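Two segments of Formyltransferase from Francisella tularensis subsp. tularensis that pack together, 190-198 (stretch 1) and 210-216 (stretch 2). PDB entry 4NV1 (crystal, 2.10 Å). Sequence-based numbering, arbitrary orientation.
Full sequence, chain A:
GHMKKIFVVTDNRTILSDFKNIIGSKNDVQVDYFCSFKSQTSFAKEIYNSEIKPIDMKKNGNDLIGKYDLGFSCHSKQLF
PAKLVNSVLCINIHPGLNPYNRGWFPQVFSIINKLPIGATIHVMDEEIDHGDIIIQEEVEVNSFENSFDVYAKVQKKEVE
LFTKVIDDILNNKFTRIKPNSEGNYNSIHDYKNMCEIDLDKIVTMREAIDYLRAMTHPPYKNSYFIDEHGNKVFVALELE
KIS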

# COMPACT_ATOMS: atom_id res chain seq x y z
N ASP A 190 -19.74 7.87 13.12
CA ASP A 190 -18.99 8.90 12.41
C ASP A 190 -17.87 8.22 11.63
O ASP A 190 -17.60 8.61 10.50
CB ASP A 190 -18.39 9.95 13.34
CG ASP A 190 -19.42 10.93 13.90
OD1 ASP A 190 -20.30 11.41 13.15
OD2 ASP A 190 -19.31 11.23 15.11
N TYR A 191 -17.26 7.19 12.22
CA TYR A 191 -16.20 6.43 11.60
C TYR A 191 -16.77 5.72 10.35
O TYR A 191 -16.28 5.90 9.22
CB TYR A 191 -15.59 5.43 12.61
CG TYR A 191 -14.52 4.56 12.02
CD1 TYR A 191 -13.27 5.09 11.70
CD2 TYR A 191 -14.75 3.21 11.72
CE1 TYR A 191 -12.30 4.31 11.10
CE2 TYR A 191 -13.79 2.42 11.13
CZ TYR A 191 -12.57 2.97 10.81
OH TYR A 191 -11.56 2.23 10.23
N LYS A 192 -17.84 4.96 10.57
CA LYS A 192 -18.44 4.14 9.52
C LYS A 192 -18.82 4.95 8.29
O LYS A 192 -18.59 4.50 7.19
CB LYS A 192 -19.55 3.23 10.07
CG LYS A 192 -18.95 2.03 10.81
CD LYS A 192 -19.97 1.00 11.32
CE LYS A 192 -19.90 -0.37 10.63
NZ LYS A 192 -19.11 -1.41 11.36
N ASN A 193 -19.29 6.17 8.45
CA ASN A 193 -19.53 7.05 7.32
C ASN A 193 -18.31 7.50 6.52
O ASN A 193 -18.48 8.11 5.48
CB ASN A 193 -20.26 8.31 7.82
CG ASN A 193 -21.67 8.01 8.35
OD1 ASN A 193 -22.36 7.10 7.88
ND2 ASN A 193 -22.08 8.76 9.36
N MET A 194 -17.10 7.32 7.03
CA MET A 194 -15.90 7.75 6.32
C MET A 194 -15.30 6.59 5.54
O MET A 194 -14.37 6.78 4.76
CB MET A 194 -14.79 8.15 7.31
CG MET A 194 -15.11 9.23 8.29
SD MET A 194 -13.57 10.00 8.81
CE MET A 194 -12.91 8.66 9.79
N CYS A 195 -15.79 5.38 5.81
CA CYS A 195 -15.21 4.17 5.25
C CYS A 195 -15.45 4.01 3.75
O CYS A 195 -14.55 3.53 3.05
CB CYS A 195 -15.71 2.97 6.03
SG CYS A 195 -14.88 2.88 7.64
N GLU A 196 -16.64 4.41 3.30
CA GLU A 196 -16.98 4.43 1.91
C GLU A 196 -16.40 5.66 1.22
O GLU A 196 -16.78 6.79 1.51
CB GLU A 196 -18.47 4.49 1.68
CG GLU A 196 -18.78 4.33 0.20
CD GLU A 196 -20.07 3.56 -0.01
OE1 GLU A 196 -20.10 2.61 -0.81
OE2 GLU A 196 -21.05 3.87 0.68
N ILE A 197 -15.49 5.41 0.29
CA ILE A 197 -14.85 6.46 -0.46
C ILE A 197 -15.88 6.98 -1.44
O ILE A 197 -16.63 6.21 -2.10
CB ILE A 197 -13.62 5.94 -1.20
CG1 ILE A 197 -12.49 5.63 -0.22
CG2 ILE A 197 -13.16 6.88 -2.30
CD1 ILE A 197 -11.25 5.11 -0.93
N ASP A 198 -15.89 8.31 -1.56
CA ASP A 198 -16.73 8.92 -2.59
C ASP A 198 -15.88 9.34 -3.82
O ASP A 198 -15.21 10.35 -3.83
CB ASP A 198 -17.52 10.06 -1.97
CG ASP A 198 -18.14 10.97 -2.99
OD1 ASP A 198 -18.28 10.51 -4.15
OD2 ASP A 198 -18.42 12.14 -2.62
N ASP A 210 -3.71 11.79 3.18
CA ASP A 210 -3.99 11.85 4.63
C ASP A 210 -5.19 10.98 4.89
O ASP A 210 -5.10 10.15 5.76
CB ASP A 210 -4.16 13.26 5.17
CG ASP A 210 -2.85 14.03 5.18
OD1 ASP A 210 -1.76 13.43 4.95
OD2 ASP A 210 -2.91 15.25 5.41
N TYR A 211 -6.23 11.05 4.07
CA TYR A 211 -7.35 10.14 4.28
C TYR A 211 -6.94 8.63 4.17
O TYR A 211 -7.35 7.78 4.98
CB TYR A 211 -8.48 10.46 3.31
CG TYR A 211 -9.56 9.41 3.30
CD1 TYR A 211 -10.62 9.46 4.18
CD2 TYR A 211 -9.49 8.33 2.43
CE1 TYR A 211 -11.59 8.47 4.19
CE2 TYR A 211 -10.46 7.36 2.43
CZ TYR A 211 -11.50 7.40 3.32
OH TYR A 211 -12.46 6.39 3.34
N LEU A 212 -6.21 8.29 3.12
CA LEU A 212 -5.83 6.89 2.87
C LEU A 212 -4.93 6.32 4.00
O LEU A 212 -5.14 5.21 4.52
CB LEU A 212 -5.16 6.77 1.49
CG LEU A 212 -6.22 6.90 0.40
CD1 LEU A 212 -5.63 7.09 -0.99
CD2 LEU A 212 -7.21 5.75 0.46
N ARG A 213 -3.96 7.12 4.42
CA ARG A 213 -3.15 6.71 5.54
C ARG A 213 -3.87 6.63 6.89
O ARG A 213 -3.59 5.71 7.70
CB ARG A 213 -1.81 7.43 5.60
CG ARG A 213 -1.87 8.86 6.17
CD ARG A 213 -0.65 9.63 5.75
NE ARG A 213 -0.65 11.05 6.10
CZ ARG A 213 0.04 11.56 7.12
NH1 ARG A 213 0.66 10.79 7.96
NH2 ARG A 213 0.05 12.88 7.34
N ALA A 214 -4.85 7.51 7.11
CA ALA A 214 -5.62 7.46 8.36
C ALA A 214 -6.45 6.17 8.42
O ALA A 214 -6.74 5.65 9.47
CB ALA A 214 -6.58 8.64 8.47
N MET A 215 -6.85 5.65 7.25
CA MET A 215 -7.63 4.43 7.16
C MET A 215 -6.86 3.12 6.99
O MET A 215 -7.50 2.06 6.87
CB MET A 215 -8.63 4.56 6.00
CG MET A 215 -9.65 5.67 6.09
SD MET A 215 -10.80 5.60 7.48
CE MET A 215 -12.01 4.46 6.90
N THR A 216 -5.54 3.20 7.06
CA THR A 216 -4.63 2.10 6.93
C THR A 216 -4.03 1.66 8.26
O THR A 216 -3.29 2.40 8.94
CB THR A 216 -3.52 2.36 5.87
OG1 THR A 216 -4.11 2.75 4.61
CG2 THR A 216 -2.69 1.12 5.69

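The contact between these two segments is a small, mostly apolar packing of side chains organised around a single hydrogen bond, and it illustrates how a polar group at the tip of an aromatic side chain can tie together two stretches that otherwise meet through apolar side-chain atoms. The tie is made by Tyr211, whose CA-to-CB bond points toward the other stretch and whose OH donates to Met194 O at 2.4 Å, a very short hydrogen bond. The acceptor lies at the edge of the ring, near its plane, where a phenol hydroxyl can reach a backbone carbonyl. A backbone carbonyl is a strong acceptor and a phenol hydroxyl a good donor.

The same ring also serves as an apolar surface. Ile197 CG1 lies 3.8 Å from Tyr211 CE2, and Met194 CB approaches Tyr211 CE1 at 4.5 Å, so residues before and after Cys195 both border the ring. One turn of helix nearer the C-terminus of its segment than Tyr211, Met215 makes most of the other contacts, and the other stretch covers more of it than of any other residue here, 81 Å². It is the first residue to leave helical geometry, and its chi angles, all m, fold the side chain so that its end comes nearer stretch 1 than its sideways CA-to-CB bond would suggest. The methyl Met215 CE rests 3.4 Å from Cys195 SG, while the sulfur Met215 SD sits 4.1 Å from Tyr191 CE1 and approaches that ring obliquely. Met194 CE reaches Met215 SD at 4.4 Å. The flexible thioether thus touches three side chains at once, although the total area buried is just 282 Å². Ile197 CD1 also meets Leu212 CD2 at 4.3 Å, an apolar contact.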